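Local coordinates for protein Serpin48 (PDB 3OZQ) that is a highly specific serpin of insect innate immunity that inhibits the serine protease SPE, at residues 95-105 against 118-126; 147-156 against 311-319. All coordinates share one frame; numbering follows the deposited sequence.

Contact 1 (95-105 against 118-126); sequences NKIYVKTNFSV and GAQSENVDF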
ATOM      1  N   ASN A  95      -3.344   9.713  -7.615  1.00 35.25           N
ATOM      2  CA  ASN A  95      -1.913   9.886  -7.741  1.00 34.68           C
ATOM      3  C   ASN A  95      -1.645  11.055  -8.663  1.00 36.71           C
ATOM      4  O   ASN A  95      -2.210  11.148  -9.755  1.00 37.34           O
ATOM      5  CB  ASN A  95      -1.236   8.618  -8.286  1.00 36.70           C
ATOM      6  CG  ASN A  95      -1.415   7.410  -7.369  1.00 41.34           C
ATOM      7  OD1 ASN A  95      -1.097   6.264  -7.747  1.00 38.69           O
ATOM      8  ND2 ASN A  95      -1.928   7.653  -6.161  1.00 31.40           N
ATOM      9  N   LYS A  96      -0.781  11.952  -8.220  1.00 37.27           N
ATOM     10  CA  LYS A  96      -0.502  13.151  -8.992  1.00 36.17           C
ATOM     11  C   LYS A  96       0.916  13.643  -8.783  1.00 36.79           C
ATOM     12  O   LYS A  96       1.501  13.487  -7.709  1.00 35.53           O
ATOM     13  CB  LYS A  96      -1.505  14.237  -8.625  1.00 37.05           C
ATOM     14  CG  LYS A  96      -1.168  15.582  -9.193  1.00 40.41           C
ATOM     15  CD  LYS A  96      -2.097  15.983 -10.277  1.00 45.32           C
ATOM     16  CE  LYS A  96      -3.442  16.353  -9.730  1.00 41.42           C
ATOM     17  NZ  LYS A  96      -4.094  17.318 -10.676  1.00 39.04           N
ATOM     18  N   ILE A  97       1.475  14.240  -9.830  1.00 36.40           N
ATOM     19  CA  ILE A  97       2.786  14.842  -9.738  1.00 33.78           C
ATOM     20  C   ILE A  97       2.591  16.319  -9.973  1.00 39.36           C
ATOM     21  O   ILE A  97       2.332  16.734 -11.096  1.00 42.15           O
ATOM     22  CB  ILE A  97       3.755  14.244 -10.772  1.00 38.73           C
ATOM     23  CG1 ILE A  97       3.999  12.759 -10.459  1.00 37.96           C
ATOM     24  CG2 ILE A  97       5.074  15.000 -10.776  1.00 38.50           C
ATOM     25  CD1 ILE A  97       5.180  12.163 -11.217  1.00 34.93           C
ATOM     26  N   TYR A  98       2.651  17.101  -8.902  1.00 35.67           N
ATOM     27  CA  TYR A  98       2.527  18.557  -9.007  1.00 35.29           C
ATOM     28  C   TYR A  98       3.899  19.178  -9.213  1.00 39.15           C
ATOM     29  O   TYR A  98       4.839  18.829  -8.498  1.00 36.94           O
ATOM     30  CB  TYR A  98       1.903  19.139  -7.748  1.00 36.05           C
ATOM     31  CG  TYR A  98       0.423  18.909  -7.627  1.00 38.95           C
ATOM     32  CD1 TYR A  98      -0.486  19.800  -8.181  1.00 38.40           C
ATOM     33  CD2 TYR A  98      -0.070  17.791  -6.962  1.00 35.83           C
ATOM     34  CE1 TYR A  98      -1.842  19.589  -8.065  1.00 41.85           C
ATOM     35  CE2 TYR A  98      -1.418  17.574  -6.836  1.00 40.45           C
ATOM     36  CZ  TYR A  98      -2.304  18.473  -7.385  1.00 40.47           C
ATOM     37  OH  TYR A  98      -3.652  18.243  -7.261  1.00 36.09           O
ATOM     38  N   VAL A  99       3.990  20.114 -10.167  1.00 34.83           N
ATOM     39  CA  VAL A  99       5.260  20.714 -10.568  1.00 38.14           C
ATOM     40  C   VAL A  99       5.286  22.261 -10.480  1.00 38.66           C
ATOM     41  O   VAL A  99       4.308  22.935 -10.800  1.00 41.11           O
ATOM     42  CB  VAL A  99       5.650  20.247 -11.996  1.00 37.24           C
ATOM     43  CG1 VAL A  99       6.982  20.825 -12.399  1.00 41.16           C
ATOM     44  CG2 VAL A  99       5.684  18.701 -12.055  1.00 36.71           C
ATOM     45  N   LYS A 100       6.412  22.794 -10.022  1.00 38.14           N
ATOM     46  CA  LYS A 100       6.624  24.232  -9.814  1.00 44.05           C
ATOM     47  C   LYS A 100       6.152  25.025 -11.040  1.00 42.73           C
ATOM     48  O   LYS A 100       6.513  24.662 -12.158  1.00 41.79           O
ATOM     49  CB  LYS A 100       8.123  24.442  -9.575  1.00 45.15           C
ATOM     50  CG  LYS A 100       8.586  25.829  -9.170  1.00 47.94           C
ATOM     51  CD  LYS A 100      10.090  25.789  -8.911  1.00 41.27           C
ATOM     52  CE  LYS A 100      10.721  27.190  -8.872  1.00 51.29           C
ATOM     53  NZ  LYS A 100      10.389  27.951  -7.625  1.00 53.98           N
ATOM     54  N   THR A 101       5.350  26.081 -10.846  1.00 40.65           N
ATOM     55  CA  THR A 101       4.721  26.767 -11.994  1.00 48.30           C
ATOM     56  C   THR A 101       5.734  27.242 -13.027  1.00 48.95           C
ATOM     57  O   THR A 101       5.443  27.272 -14.222  1.00 51.86           O
ATOM     58  CB  THR A 101       3.749  27.957 -11.632  1.00 48.45           C
ATOM     59  OG1 THR A 101       4.165  28.626 -10.433  1.00 52.45           O
ATOM     60  CG2 THR A 101       2.318  27.464 -11.456  1.00 50.27           C
ATOM     61  N   ASN A 102       6.930  27.590 -12.570  1.00 46.55           N
ATOM     62  CA  ASN A 102       7.921  28.170 -13.458  1.00 52.19           C
ATOM     63  C   ASN A 102       8.200  27.266 -14.638  1.00 53.80           C
ATOM     64  O   ASN A 102       8.552  27.743 -15.716  1.00 47.72           O
ATOM     65  CB  ASN A 102       9.214  28.464 -12.696  1.00 51.26           C
ATOM     66  CG  ASN A 102       8.963  29.239 -11.424  1.00 54.37           C
ATOM     67  OD1 ASN A 102       8.424  28.696 -10.446  1.00 53.52           O
ATOM     68  ND2 ASN A 102       9.340  30.516 -11.424  1.00 50.35           N
ATOM     69  N   PHE A 103       8.027  25.958 -14.443  1.00 41.05           N
ATOM     70  CA  PHE A 103       8.401  25.012 -15.480  1.00 46.54           C
ATOM     71  C   PHE A 103       7.189  24.216 -15.958  1.00 50.95           C
ATOM     72  O   PHE A 103       6.826  23.186 -15.376  1.00 48.23           O
ATOM     73  CB  PHE A 103       9.538  24.093 -15.010  1.00 45.85           C
ATOM     74  CG  PHE A 103      10.681  24.819 -14.343  1.00 46.76           C
ATOM     75  CD1 PHE A 103      10.784  24.858 -12.962  1.00 47.73           C
ATOM     76  CD2 PHE A 103      11.649  25.459 -15.093  1.00 50.95           C
ATOM     77  CE1 PHE A 103      11.834  25.510 -12.344  1.00 46.44           C
ATOM     78  CE2 PHE A 103      12.700  26.128 -14.478  1.00 49.50           C
ATOM     79  CZ  PHE A 103      12.791  26.156 -13.106  1.00 47.27           C
ATOM     80  N   SER A 104       6.566  24.719 -17.020  1.00 47.17           N
ATOM     81  CA  SER A 104       5.403  24.096 -17.639  1.00 48.99           C
ATOM     82  C   SER A 104       5.608  22.604 -17.897  1.00 50.61           C
ATOM     83  O   SER A 104       6.578  22.196 -18.534  1.00 49.30           O
ATOM     84  CB  SER A 104       5.065  24.804 -18.954  1.00 52.07           C
ATOM     85  OG  SER A 104       4.637  26.132 -18.715  1.00 56.11           O
ATOM     86  N   VAL A 105       4.683  21.794 -17.400  1.00 46.91           N
ATOM     87  CA  VAL A 105       4.758  20.361 -17.604  1.00 50.77           C
ATOM     88  C   VAL A 105       4.590  20.033 -19.085  1.00 50.50           C
ATOM     89  O   VAL A 105       3.643  20.494 -19.730  1.00 49.98           O
ATOM     90  CB  VAL A 105       3.674  19.634 -16.792  1.00 46.11           C
ATOM     91  CG1 VAL A 105       3.827  18.115 -16.938  1.00 54.98           C
ATOM     92  CG2 VAL A 105       3.744  20.048 -15.342  1.00 43.66           C
ATOM     93  N   GLY A 118      -1.914   5.596 -14.486  1.00 44.17           N
ATOM     94  CA  GLY A 118      -3.056   5.891 -13.643  1.00 39.51           C
ATOM     95  C   GLY A 118      -2.817   7.037 -12.678  1.00 44.26           C
ATOM     96  O   GLY A 118      -3.196   6.977 -11.504  1.00 44.00           O
ATOM     97  N   ALA A 119      -2.182   8.090 -13.173  1.00 41.07           N
ATOM     98  CA  ALA A 119      -1.958   9.284 -12.375  1.00 41.75           C
ATOM     99  C   ALA A 119      -2.124  10.493 -13.281  1.00 49.46           C
ATOM    100  O   ALA A 119      -2.481  10.353 -14.451  1.00 51.47           O
ATOM    101  CB  ALA A 119      -0.567   9.259 -11.778  1.00 40.82           C
ATOM    102  N   GLN A 120      -1.877  11.683 -12.749  1.00 45.18           N
ATOM    103  CA  GLN A 120      -1.770  12.851 -13.616  1.00 42.67           C
ATOM    104  C   GLN A 120      -0.696  13.811 -13.150  1.00 44.54           C
ATOM    105  O   GLN A 120      -0.080  13.595 -12.110  1.00 38.88           O
ATOM    106  CB  GLN A 120      -3.117  13.535 -13.787  1.00 45.88           C
ATOM    107  CG  GLN A 120      -3.643  14.211 -12.583  1.00 45.86           C
ATOM    108  CD  GLN A 120      -5.099  14.563 -12.754  1.00 48.95           C
ATOM    109  OE1 GLN A 120      -5.559  15.605 -12.284  1.00 47.43           O
ATOM    110  NE2 GLN A 120      -5.838  13.687 -13.427  1.00 50.48           N
ATOM    111  N   SER A 121      -0.444  14.854 -13.943  1.00 39.55           N
ATOM    112  CA  SER A 121       0.572  15.830 -13.581  1.00 45.74           C
ATOM    113  C   SER A 121       0.076  17.230 -13.912  1.00 46.23           C
ATOM    114  O   SER A 121      -0.679  17.425 -14.865  1.00 47.59           O
ATOM    115  CB  SER A 121       1.892  15.523 -14.278  1.00 43.99           C
ATOM    116  OG  SER A 121       2.912  16.419 -13.870  1.00 49.06           O
ATOM    117  N   GLU A 122       0.493  18.195 -13.103  1.00 47.13           N
ATOM    118  CA  GLU A 122      -0.111  19.519 -13.118  1.00 44.98           C
ATOM    119  C   GLU A 122       0.849  20.528 -12.499  1.00 47.85           C
ATOM    120  O   GLU A 122       1.600  20.191 -11.576  1.00 41.36           O
ATOM    121  CB  GLU A 122      -1.439  19.460 -12.352  1.00 46.13           C
ATOM    122  CG  GLU A 122      -2.139  20.779 -12.112  1.00 50.55           C
ATOM    123  CD  GLU A 122      -3.590  20.586 -11.697  1.00 50.73           C
ATOM    124  OE1 GLU A 122      -4.080  21.331 -10.807  1.00 48.81           O
ATOM    125  OE2 GLU A 122      -4.250  19.689 -12.276  1.00 53.61           O
ATOM    126  N   ASN A 123       0.857  21.751 -13.041  1.00 48.58           N
ATOM    127  CA  ASN A 123       1.648  22.845 -12.479  1.00 41.86           C
ATOM    128  C   ASN A 123       0.915  23.490 -11.330  1.00 42.78           C
ATOM    129  O   ASN A 123      -0.308  23.616 -11.361  1.00 46.62           O
ATOM    130  CB  ASN A 123       1.963  23.927 -13.532  1.00 42.67           C
ATOM    131  CG  ASN A 123       3.172  23.587 -14.372  1.00 42.36           C
ATOM    132  OD1 ASN A 123       4.302  23.611 -13.890  1.00 45.33           O
ATOM    133  ND2 ASN A 123       2.942  23.264 -15.639  1.00 45.60           N
ATOM    134  N   VAL A 124       1.662  23.915 -10.318  1.00 43.08           N
ATOM    135  CA  VAL A 124       1.061  24.561  -9.163  1.00 39.17           C
ATOM    136  C   VAL A 124       2.079  25.518  -8.584  1.00 45.45           C
ATOM    137  O   VAL A 124       3.278  25.246  -8.616  1.00 41.28           O
ATOM    138  CB  VAL A 124       0.610  23.529  -8.073  1.00 45.66           C
ATOM    139  CG1 VAL A 124       1.808  22.780  -7.503  1.00 40.59           C
ATOM    140  CG2 VAL A 124      -0.161  24.219  -6.955  1.00 38.58           C
ATOM    141  N   ASP A 125       1.600  26.649  -8.076  1.00 45.96           N
ATOM    142  CA  ASP A 125       2.474  27.614  -7.428  1.00 48.57           C
ATOM    143  C   ASP A 125       2.675  27.260  -5.965  1.00 45.68           C
ATOM    144  O   ASP A 125       1.764  27.420  -5.155  1.00 46.38           O
ATOM    145  CB  ASP A 125       1.888  29.023  -7.525  1.00 51.12           C
ATOM    146  CG  ASP A 125       2.874  30.092  -7.071  1.00 55.79           C
ATOM    147  OD1 ASP A 125       3.924  29.730  -6.496  1.00 50.71           O
ATOM    148  OD2 ASP A 125       2.600  31.292  -7.286  1.00 58.57           O
ATOM    149  N   PHE A 126       3.873  26.797  -5.622  1.00 45.61           N
ATOM    150  CA  PHE A 126       4.172  26.444  -4.234  1.00 45.01           C
ATOM    151  C   PHE A 126       4.512  27.677  -3.380  1.00 50.32           C
ATOM    152  O   PHE A 126       4.681  27.566  -2.164  1.00 50.48           O
ATOM    153  CB  PHE A 126       5.308  25.416  -4.152  1.00 41.57           C
ATOM    154  CG  PHE A 126       5.021  24.105  -4.869  1.00 42.29           C
ATOM    155  CD1 PHE A 126       4.180  23.154  -4.313  1.00 43.19           C
ATOM    156  CD2 PHE A 126       5.623  23.823  -6.079  1.00 41.99           C
ATOM    157  CE1 PHE A 126       3.929  21.949  -4.969  1.00 45.42           C
ATOM    158  CE2 PHE A 126       5.381  22.619  -6.737  1.00 41.17           C
ATOM    159  CZ  PHE A 126       4.546  21.689  -6.187  1.00 37.04           C
TER
HETATM  160  O   HOH W   1      -5.054   8.634 -10.037  1.00 43.76           O
HETATM  161  O   HOH W   2      -2.801   4.425  -9.863  1.00 44.52           O
HETATM  162  O   HOH W   3      -5.537  19.976  -9.012  1.00 40.41           O
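Lys96 and Tyr98 share one side of the sheet with Gln120 and Glu122 where strand 95-100 pairs in parallel with 120-124, the outer strand of serpin beta-sheet A; helix 107-115 links the two as a beta-alpha-beta crossover. The lysine chain bends twice (chi2 109°, chi3 73°), which carries its ammonium group across to the neighbouring strand. There NZ gives a hydrogen bond to Gln120 OE1 at 2.8 Å, in the amide plane on a lone pair, and forms a salt bridge with Glu122 OE2 at 2.9 Å. Lower down the same side chain, CD crosses against Gln120 CG, while CG rests on one face of the Tyr98 ring. With an alanine here, the Glu122 carboxylate and Gln120 OE1 would probably lose their shared cation and that patch of the tyrosine face its cover. Farther out, Trp139 of helix 129-143 adds a cation-pi contact to Lys96 and packs with Leu135 and Met136 against Tyr98.

On the reverse face, Ser121 OG bonds Ile97 O at 2.9 Å. The same oxygen takes Glu122 N from the other side of its carbonyl plane, so one acceptor serves both the strand pairing and a side chain. Ile97 itself packs on Leu44 and Leu47 of helix 38-50, and Phe109 of the crossover helix touches both Ile97 and Ser121.

Toward the end of the pairing, Val124 holds CG1 between its own backbone N and carbonyl carbon (chi1 64°), placing that methyl 3.7 Å from Tyr98 CB and over a face of the Phe126 ring, near its rim. Phe126 turns its edge to the 95-100 backbone, with CZ 3.7 Å from Tyr98 O. A water bridges the polar ends beside the lysine, 2.7 Å from Glu122 OE1 and 3.1 Å from Tyr98 OH, in the plane of the tyrosine ring.

Contact 2 (147-156 against 311-319); sequences KIQNLVDPEI and SNIVQKSFI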
ATOM      1  N   LYS A 147     -12.935  10.724   1.255  1.00 43.70           N
ATOM      2  CA  LYS A 147     -12.489   9.743   2.249  1.00 46.77           C
ATOM      3  C   LYS A 147     -11.065  10.006   2.758  1.00 41.38           C
ATOM      4  O   LYS A 147     -10.679   9.541   3.835  1.00 43.39           O
ATOM      5  CB  LYS A 147     -12.539   8.328   1.662  1.00 48.88           C
ATOM      6  CG  LYS A 147     -13.914   7.837   1.194  1.00 50.54           C
ATOM      7  CD  LYS A 147     -14.879   7.618   2.347  1.00 58.99           C
ATOM      8  CE  LYS A 147     -15.979   6.617   1.979  1.00 60.46           C
ATOM      9  NZ  LYS A 147     -16.360   6.689   0.538  1.00 59.06           N
ATOM     10  N   ILE A 148     -10.280  10.731   1.967  1.00 44.42           N
ATOM     11  CA  ILE A 148      -8.892  11.018   2.310  1.00 39.75           C
ATOM     12  C   ILE A 148      -8.645  12.518   2.312  1.00 39.95           C
ATOM     13  O   ILE A 148      -8.717  13.183   1.281  1.00 37.99           O
ATOM     14  CB  ILE A 148      -7.903  10.279   1.382  1.00 38.44           C
ATOM     15  CG1 ILE A 148      -8.048   8.767   1.588  1.00 36.63           C
ATOM     16  CG2 ILE A 148      -6.463  10.747   1.641  1.00 33.31           C
ATOM     17  CD1 ILE A 148      -7.027   7.933   0.835  1.00 40.95           C
ATOM     18  N   GLN A 149      -8.376  13.047   3.494  1.00 37.67           N
ATOM     19  CA  GLN A 149      -8.325  14.482   3.670  1.00 42.82           C
ATOM     20  C   GLN A 149      -6.964  14.900   4.184  1.00 40.23           C
ATOM     21  O   GLN A 149      -6.243  14.093   4.787  1.00 38.58           O
ATOM     22  CB  GLN A 149      -9.439  14.936   4.618  1.00 45.67           C
ATOM     23  CG  GLN A 149     -10.831  14.639   4.085  1.00 46.96           C
ATOM     24  CD  GLN A 149     -11.927  15.297   4.903  1.00 56.44           C
ATOM     25  OE1 GLN A 149     -11.689  15.778   6.012  1.00 58.52           O
ATOM     26  NE2 GLN A 149     -13.138  15.330   4.351  1.00 58.82           N
ATOM     27  N   ASN A 150      -6.607  16.150   3.906  1.00 39.45           N
ATOM     28  CA  ASN A 150      -5.405  16.742   4.454  1.00 38.87           C
ATOM     29  C   ASN A 150      -4.166  15.903   4.227  1.00 38.12           C
ATOM     30  O   ASN A 150      -3.360  15.715   5.135  1.00 41.26           O
ATOM     31  CB  ASN A 150      -5.602  16.994   5.950  1.00 39.22           C
ATOM     32  CG  ASN A 150      -6.646  18.046   6.210  1.00 46.53           C
ATOM     33  OD1 ASN A 150      -6.384  19.233   6.038  1.00 51.39           O
ATOM     34  ND2 ASN A 150      -7.846  17.621   6.595  1.00 43.46           N
ATOM     35  N   LEU A 151      -4.014  15.393   3.014  1.00 32.68           N
ATOM     36  CA  LEU A 151      -2.839  14.602   2.695  1.00 38.82           C
ATOM     37  C   LEU A 151      -1.570  15.430   2.854  1.00 36.13           C
ATOM     38  O   LEU A 151      -0.631  15.007   3.525  1.00 38.18           O
ATOM     39  CB  LEU A 151      -2.933  14.025   1.279  1.00 37.63           C
ATOM     40  CG  LEU A 151      -1.837  13.016   0.920  1.00 35.23           C
ATOM     41  CD1 LEU A 151      -2.336  11.996  -0.107  1.00 33.33           C
ATOM     42  CD2 LEU A 151      -0.585  13.729   0.432  1.00 31.52           C
ATOM     43  N   VAL A 152      -1.553  16.605   2.228  1.00 35.95           N
ATOM     44  CA  VAL A 152      -0.384  17.494   2.237  1.00 34.20           C
ATOM     45  C   VAL A 152      -0.466  18.415   3.447  1.00 43.55           C
ATOM     46  O   VAL A 152      -1.460  19.122   3.645  1.00 39.02           O
ATOM     47  CB  VAL A 152      -0.307  18.359   0.957  1.00 41.95           C
ATOM     48  CG1 VAL A 152       0.851  19.376   1.043  1.00 38.11           C
ATOM     49  CG2 VAL A 152      -0.162  17.479  -0.294  1.00 39.96           C
ATOM     50  N   ASP A 153       0.570  18.372   4.272  1.00 43.93           N
ATOM     51  CA  ASP A 153       0.712  19.302   5.376  1.00 40.94           C
ATOM     52  C   ASP A 153       1.501  20.489   4.855  1.00 45.43           C
ATOM     53  O   ASP A 153       2.678  20.352   4.522  1.00 47.46           O
ATOM     54  CB  ASP A 153       1.445  18.628   6.532  1.00 45.33           C
ATOM     55  CG  ASP A 153       1.820  19.603   7.642  1.00 49.18           C
ATOM     56  OD1 ASP A 153       2.091  19.128   8.757  1.00 53.32           O
ATOM     57  OD2 ASP A 153       1.855  20.832   7.403  1.00 47.42           O
ATOM     58  N   PRO A 154       0.855  21.666   4.782  1.00 47.14           N
ATOM     59  CA  PRO A 154       1.460  22.822   4.118  1.00 40.97           C
ATOM     60  C   PRO A 154       2.863  23.126   4.635  1.00 43.54           C
ATOM     61  O   PRO A 154       3.670  23.719   3.926  1.00 42.43           O
ATOM     62  CB  PRO A 154       0.488  23.961   4.440  1.00 45.50           C
ATOM     63  CG  PRO A 154      -0.244  23.521   5.631  1.00 45.81           C
ATOM     64  CD  PRO A 154      -0.389  22.033   5.479  1.00 45.48           C
ATOM     65  N   GLU A 155       3.161  22.693   5.849  1.00 45.37           N
ATOM     66  CA  GLU A 155       4.477  22.925   6.423  1.00 48.32           C
ATOM     67  C   GLU A 155       5.615  22.259   5.643  1.00 49.36           C
ATOM     68  O   GLU A 155       6.769  22.675   5.757  1.00 50.30           O
ATOM     69  CB  GLU A 155       4.502  22.486   7.890  1.00 52.35           C
ATOM     70  CG  GLU A 155       3.616  23.340   8.795  1.00 58.38           C
ATOM     71  CD  GLU A 155       4.107  24.775   8.927  1.00 61.84           C
ATOM     72  OE1 GLU A 155       4.869  25.050   9.878  1.00 67.26           O
ATOM     73  OE2 GLU A 155       3.731  25.627   8.088  1.00 63.41           O
ATOM     74  N   ILE A 156       5.300  21.233   4.854  1.00 48.93           N
ATOM     75  CA  ILE A 156       6.332  20.533   4.088  1.00 48.04           C
ATOM     76  C   ILE A 156       6.752  21.330   2.867  1.00 46.16           C
ATOM     77  O   ILE A 156       7.795  21.067   2.265  1.00 51.07           O
ATOM     78  CB  ILE A 156       5.871  19.130   3.629  1.00 46.15           C
ATOM     79  CG1 ILE A 156       4.803  19.244   2.537  1.00 43.64           C
ATOM     80  CG2 ILE A 156       5.385  18.328   4.799  1.00 45.99           C
ATOM     81  CD1 ILE A 156       4.672  18.015   1.665  1.00 41.70           C
ATOM     82  N   SER A 311      10.896  16.825  -4.534  1.00 33.11           N
ATOM     83  CA  SER A 311      10.973  17.479  -3.233  1.00 35.66           C
ATOM     84  C   SER A 311      10.303  16.655  -2.131  1.00 34.23           C
ATOM     85  O   SER A 311      10.804  16.575  -1.011  1.00 35.32           O
ATOM     86  CB  SER A 311      10.340  18.866  -3.309  1.00 31.65           C
ATOM     87  OG  SER A 311      10.937  19.638  -4.327  1.00 34.78           O
ATOM     88  N   ASN A 312       9.151  16.077  -2.442  1.00 31.15           N
ATOM     89  CA  ASN A 312       8.442  15.256  -1.463  1.00 34.72           C
ATOM     90  C   ASN A 312       7.724  14.099  -2.135  1.00 31.79           C
ATOM     91  O   ASN A 312       7.342  14.203  -3.297  1.00 29.41           O
ATOM     92  CB  ASN A 312       7.435  16.094  -0.671  1.00 33.45           C
ATOM     93  CG  ASN A 312       8.042  17.376  -0.137  1.00 33.82           C
ATOM     94  OD1 ASN A 312       8.290  18.304  -0.892  1.00 34.65           O
ATOM     95  ND2 ASN A 312       8.310  17.418   1.158  1.00 37.98           N
ATOM     96  N   ILE A 313       7.549  12.998  -1.397  1.00 32.48           N
ATOM     97  CA  ILE A 313       6.721  11.892  -1.854  1.00 31.96           C
ATOM     98  C   ILE A 313       5.850  11.426  -0.698  1.00 30.54           C
ATOM     99  O   ILE A 313       6.344  10.918   0.294  1.00 30.05           O
ATOM    100  CB  ILE A 313       7.555  10.689  -2.352  1.00 32.18           C
ATOM    101  CG1 ILE A 313       8.628  11.145  -3.342  1.00 33.43           C
ATOM    102  CG2 ILE A 313       6.643   9.658  -3.004  1.00 31.82           C
ATOM    103  CD1 ILE A 313       9.558   9.998  -3.774  1.00 30.76           C
ATOM    104  N   VAL A 314       4.551  11.612  -0.831  1.00 28.92           N
ATOM    105  CA  VAL A 314       3.659  11.429   0.291  1.00 29.29           C
ATOM    106  C   VAL A 314       2.546  10.459  -0.062  1.00 28.62           C
ATOM    107  O   VAL A 314       1.764  10.699  -0.988  1.00 33.65           O
ATOM    108  CB  VAL A 314       3.075  12.794   0.778  1.00 27.57           C
ATOM    109  CG1 VAL A 314       2.226  12.588   2.035  1.00 29.22           C
ATOM    110  CG2 VAL A 314       4.201  13.741   1.089  1.00 27.81           C
ATOM    111  N   GLN A 315       2.524   9.337   0.639  1.00 27.38           N
ATOM    112  CA  GLN A 315       1.417   8.392   0.513  1.00 30.47           C
ATOM    113  C   GLN A 315       0.482   8.492   1.697  1.00 29.88           C
ATOM    114  O   GLN A 315       0.918   8.554   2.838  1.00 34.31           O
ATOM    115  CB  GLN A 315       1.931   6.966   0.377  1.00 29.98           C
ATOM    116  CG  GLN A 315       0.831   5.944   0.138  1.00 27.55           C
ATOM    117  CD  GLN A 315       1.375   4.550  -0.038  1.00 32.37           C
ATOM    118  OE1 GLN A 315       1.679   4.136  -1.157  1.00 33.29           O
ATOM    119  NE2 GLN A 315       1.496   3.808   1.064  1.00 26.04           N
ATOM    120  N   LYS A 316      -0.810   8.487   1.426  1.00 28.35           N
ATOM    121  CA  LYS A 316      -1.785   8.370   2.494  1.00 30.44           C
ATOM    122  C   LYS A 316      -2.824   7.353   2.106  1.00 29.33           C
ATOM    123  O   LYS A 316      -3.290   7.339   0.969  1.00 31.44           O
ATOM    124  CB  LYS A 316      -2.457   9.714   2.775  1.00 30.09           C
ATOM    125  CG  LYS A 316      -3.271   9.727   4.055  1.00 32.40           C
ATOM    126  CD  LYS A 316      -3.629  11.160   4.419  1.00 28.74           C
ATOM    127  CE  LYS A 316      -4.215  11.232   5.832  1.00 32.76           C
ATOM    128  NZ  LYS A 316      -4.378  12.635   6.317  1.00 37.10           N
ATOM    129  N   SER A 317      -3.171   6.491   3.056  1.00 29.46           N
ATOM    130  CA  SER A 317      -4.118   5.410   2.803  1.00 33.41           C
ATOM    131  C   SER A 317      -4.798   5.006   4.103  1.00 32.63           C
ATOM    132  O   SER A 317      -4.314   5.321   5.189  1.00 31.63           O
ATOM    133  CB  SER A 317      -3.395   4.208   2.182  1.00 32.15           C
ATOM    134  OG  SER A 317      -2.572   3.558   3.137  1.00 32.90           O
ATOM    135  N   PHE A 318      -5.932   4.323   3.979  1.00 31.13           N
ATOM    136  CA  PHE A 318      -6.606   3.735   5.127  1.00 34.59           C
ATOM    137  C   PHE A 318      -7.224   2.403   4.752  1.00 34.56           C
ATOM    138  O   PHE A 318      -7.384   2.073   3.567  1.00 34.74           O
ATOM    139  CB  PHE A 318      -7.692   4.662   5.665  1.00 36.77           C
ATOM    140  CG  PHE A 318      -8.888   4.764   4.782  1.00 31.91           C
ATOM    141  CD1 PHE A 318      -8.877   5.615   3.685  1.00 43.03           C
ATOM    142  CD2 PHE A 318     -10.028   4.025   5.044  1.00 42.37           C
ATOM    143  CE1 PHE A 318      -9.982   5.714   2.861  1.00 42.51           C
ATOM    144  CE2 PHE A 318     -11.134   4.117   4.222  1.00 42.95           C
ATOM    145  CZ  PHE A 318     -11.111   4.964   3.132  1.00 44.22           C
ATOM    146  N   ILE A 319      -7.550   1.640   5.783  1.00 31.22           N
ATOM    147  CA  ILE A 319      -8.270   0.390   5.637  1.00 33.95           C
ATOM    148  C   ILE A 319      -9.259   0.294   6.789  1.00 39.61           C
ATOM    149  O   ILE A 319      -8.976   0.713   7.924  1.00 34.39           O
ATOM    150  CB  ILE A 319      -7.338  -0.819   5.680  1.00 35.61           C
ATOM    151  CG1 ILE A 319      -8.121  -2.102   5.347  1.00 36.87           C
ATOM    152  CG2 ILE A 319      -6.691  -0.919   7.062  1.00 31.78           C
ATOM    153  CD1 ILE A 319      -7.255  -3.342   5.228  1.00 30.33           C
TER
HETATM  154  O   HOH W   4       8.964  20.754  -0.194  1.00 38.26           O
HETATM  155  O   HOH W   5       9.718  19.215   3.218  1.00 47.53           O
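Lys316 and Leu151 both set CG opposite their backbone N (chi1 -168° and -172°), and the two side chains pass alongside each other, heading opposite ways. This is where the loop that follows helix 129-143 crosses a face of serpin beta-sheet A, lying over strand 311-319. The lysine stays extended to its tip, and NZ gives Gln149 O a hydrogen bond of 2.8 Å almost in line with the carbonyl (C=O...N 170°); a second bond, to Asn150 O, is weak. The aliphatic part is packed too: Lys316 CB meets Leu151 CD1 at 3.7 Å, and its CD and CG lie by Ile148 CG2. Leu151 presses its other methyl, CD2, to 3.4 Å from Val314 CG1, a tight fit, and also touches Ile166 and Ala168 of strand 163-174.

That strand pairs in parallel with 310-321, as in native serpins before a cleaved reactive loop is inserted between the two, so the 147-156 loop lies across a junction that would have to open if this inhibitor works by the usual serpin loop insertion. At one end Ile148 CG1 comes to the edge of the Phe318 ring, 3.8 Å from CE1, while Tyr170 meets the same ring. At the other end Ile156 CD1 packs on the Asn312 amide, and a water bridges the Ile156 backbone and the Asn312 side chain, donating to Ile156 O at 2.7 Å and to Asn312 OD1 at 2.6 Å.

In the fold
After its N-terminal helices the chain enters strand 90-100, turns into helix 107-115 and returns as strand 120-124, where contact 1 closes this short loop at the outer side of beta-sheet A. Helix 129-143 follows, packing on contact 1, and leads into the 147-156 segment that opens contact 2. Contact 2 closes only when strand 310-321 arrives, some 155 residues later. The two are thus in series, neither nesting nor crossing. Their centres lie 16 Å apart and their nearest atoms about 7 Å, without touching. Strand 163-174, paired with both 90-100 and 310-321, joins them through the sheet.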